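Local atomic coordinates of ribokinase (Staphylococcus aureus, PDB entry 3RY7), a protein that catalyses the ATP- and magnesium-dependent phosphorylation of D-ribose at O-5, giving D-ribose 5-phosphate, and is activated by monovalent cations. Residues K197-N200 against E201-K205. Numbering follows the deposited sequence.
Sequences KVTN and EQSMK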
ATOM      1  N   LYS A 197     -33.663 -10.565  10.648  1.00 45.39           N
ATOM      2  CA  LYS A 197     -32.883  -9.555   9.928  1.00 41.46           C
ATOM      3  C   LYS A 197     -32.344  -8.452  10.835  1.00 43.35           C
ATOM      4  O   LYS A 197     -32.967  -8.087  11.835  1.00 45.40           O
ATOM      5  CB  LYS A 197     -33.682  -8.941   8.769  1.00 43.69           C
ATOM      6  CG  LYS A 197     -33.067  -7.646   8.221  1.00 48.73           C
ATOM      7  CD  LYS A 197     -32.870  -7.684   6.714  1.00 52.24           C
ATOM      8  CE  LYS A 197     -32.064  -6.480   6.249  0.35 52.64           C
ATOM      9  NZ  LYS A 197     -31.549  -6.652   4.866  0.86 53.49           N
ATOM     10  N   VAL A 198     -31.172  -7.936  10.482  1.00 40.71           N
ATOM     11  CA  VAL A 198     -30.555  -6.868  11.241  1.00 44.31           C
ATOM     12  C   VAL A 198     -30.854  -5.544  10.554  1.00 53.60           C
ATOM     13  O   VAL A 198     -30.431  -5.319   9.421  1.00 48.90           O
ATOM     14  CB  VAL A 198     -29.038  -7.073  11.376  1.00 41.67           C
ATOM     15  CG1 VAL A 198     -28.401  -5.915  12.149  1.00 48.43           C
ATOM     16  CG2 VAL A 198     -28.746  -8.402  12.060  1.00 38.50           C
ATOM     17  N   THR A 199     -31.600  -4.687  11.250  1.00 50.28           N
ATOM     18  CA  THR A 199     -32.002  -3.377  10.738  1.00 47.58           C
ATOM     19  C   THR A 199     -31.866  -2.264  11.776  1.00 51.17           C
ATOM     20  O   THR A 199     -30.915  -1.478  11.732  1.00 52.56           O
ATOM     21  CB  THR A 199     -33.462  -3.395  10.237  1.00 51.68           C
ATOM     22  OG1 THR A 199     -34.336  -3.847  11.282  1.00 50.81           O
ATOM     23  CG2 THR A 199     -33.600  -4.337   9.055  1.00 48.33           C
ATOM     24  N   ASN A 200     -32.813  -2.200  12.714  1.00 50.77           N
ATOM     25  CA  ASN A 200     -32.755  -1.220  13.804  1.00 55.65           C
ATOM     26  C   ASN A 200     -32.137  -1.873  15.041  1.00 51.76           C
ATOM     27  O   ASN A 200     -31.964  -3.096  15.083  1.00 48.67           O
ATOM     28  CB  ASN A 200     -34.143  -0.658  14.134  1.00 53.32           C
ATOM     29  CG  ASN A 200     -35.159  -1.750  14.416  1.00 58.86           C
ATOM     30  OD1 ASN A 200     -34.797  -2.861  14.804  1.00 52.35           O
ATOM     31  ND2 ASN A 200     -36.439  -1.440  14.219  1.00 55.03           N
ATOM     32  N   GLU A 201     -31.815  -1.065  16.046  1.00 45.94           N
ATOM     33  CA  GLU A 201     -31.227  -1.596  17.267  1.00 49.78           C
ATOM     34  C   GLU A 201     -32.094  -2.677  17.935  1.00 49.41           C
ATOM     35  O   GLU A 201     -31.575  -3.564  18.617  1.00 42.65           O
ATOM     36  CB  GLU A 201     -30.893  -0.476  18.253  1.00 49.84           C
ATOM     37  CG  GLU A 201     -30.230  -0.991  19.523  1.00 56.21           C
ATOM     38  CD  GLU A 201     -29.525   0.094  20.318  0.14 59.78           C
ATOM     39  OE1 GLU A 201     -30.019   0.431  21.422  1.00 70.70           O
ATOM     40  OE2 GLU A 201     -28.473   0.598  19.845  1.00 60.16           O
ATOM     41  N   GLN A 202     -33.408  -2.608  17.725  1.00 46.98           N
ATOM     42  CA  GLN A 202     -34.331  -3.603  18.279  1.00 49.89           C
ATOM     43  C   GLN A 202     -34.100  -5.004  17.696  1.00 50.90           C
ATOM     44  O   GLN A 202     -34.234  -6.011  18.406  1.00 45.16           O
ATOM     45  CB  GLN A 202     -35.789  -3.180  18.055  1.00 42.96           C
ATOM     46  CG  GLN A 202     -36.833  -4.167  18.604  1.00 50.56           C
ATOM     47  CD  GLN A 202     -36.831  -4.260  20.138  1.00 45.29           C
ATOM     48  OE1 GLN A 202     -36.589  -3.268  20.844  1.00 49.51           O
ATOM     49  NE2 GLN A 202     -37.105  -5.456  20.653  1.00 38.49           N
ATOM     50  N   SER A 203     -33.767  -5.061  16.404  1.00 43.26           N
ATOM     51  CA  SER A 203     -33.473  -6.323  15.727  1.00 46.20           C
ATOM     52  C   SER A 203     -32.142  -6.892  16.230  1.00 37.14           C
ATOM     53  O   SER A 203     -31.940  -8.100  16.259  1.00 40.37           O
ATOM     54  CB  SER A 203     -33.419  -6.115  14.211  1.00 40.73           C
ATOM     55  OG  SER A 203     -32.326  -5.282  13.862  1.00 40.11           O
ATOM     56  N   MET A 204     -31.240  -6.001  16.620  1.00 33.75           N
ATOM     57  CA  MET A 204     -29.974  -6.398  17.201  1.00 35.76           C
ATOM     58  C   MET A 204     -30.205  -7.006  18.579  1.00 43.76           C
ATOM     59  O   MET A 204     -29.642  -8.052  18.912  1.00 34.67           O
ATOM     60  CB  MET A 204     -29.041  -5.195  17.282  1.00 36.04           C
ATOM     61  CG  MET A 204     -29.014  -4.422  15.969  1.00 43.28           C
ATOM     62  SD  MET A 204     -27.717  -3.197  15.821  1.00 49.07           S
ATOM     63  CE  MET A 204     -27.800  -2.329  17.384  1.00 53.53           C
ATOM     64  N   LYS A 205     -31.047  -6.385  19.375  1.00 39.93           N
ATOM     65  CA  LYS A 205     -31.451  -6.945  20.634  1.00 39.66           C
ATOM     66  C   LYS A 205     -32.095  -8.293  20.406  1.00 39.54           C
ATOM     67  O   LYS A 205     -31.823  -9.214  21.105  1.00 36.08           O
ATOM     68  CB  LYS A 205     -32.480  -6.056  21.286  1.00 43.73           C
ATOM     69  CG  LYS A 205     -31.952  -4.961  22.115  1.00 44.88           C
ATOM     70  CD  LYS A 205     -33.120  -4.099  22.661  0.60 44.13           C
ATOM     71  CE  LYS A 205     -32.700  -2.679  23.056  0.75 51.38           C
ATOM     72  NZ  LYS A 205     -33.851  -1.745  23.150  1.00 45.19           N
TER
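With chi1 at 54° in Asn200 and 66° in Ser203, Asn200 CG and Ser203 OG each sit between their own backbone N and carbonyl carbon; Asn200 OD1 thereby reaches forward over the first turn of helix 201-213, while Ser203 OG reaches back to the loop before it. Asn200 is the N-cap: its OD1 takes the amide N of Ser203 at 2.9 Å, with that N nearly in line with the side-chain C=O. Gln202 CB packs against the same OD1 at 3.4 Å. Ser203 returns a link to the loop. Its OG accepts an almost straight bond from Thr199 N (2.8 Å, 174°) and donates to Asn200 O at 2.5 Å, in the carbonyl plane on a lone pair. Asn200 O also receives Ser203 N from above that plane and, weakly, Met204 N at 3.4 Å. The buried hydroxyl is therefore held by one bond in and one out, which fixes its rotation and ties the incoming loop to the helix start. Alongside this polar cap, the side chains of Val198 and Met204 cross at about a right angle, with Val198 CG1 4.1 Å from Met204 CG. Val198 packs on helix 187-194 and, with Met204, on Leu223, probably of the ATP site; Met204 also touches strands 228-231 and 236-239.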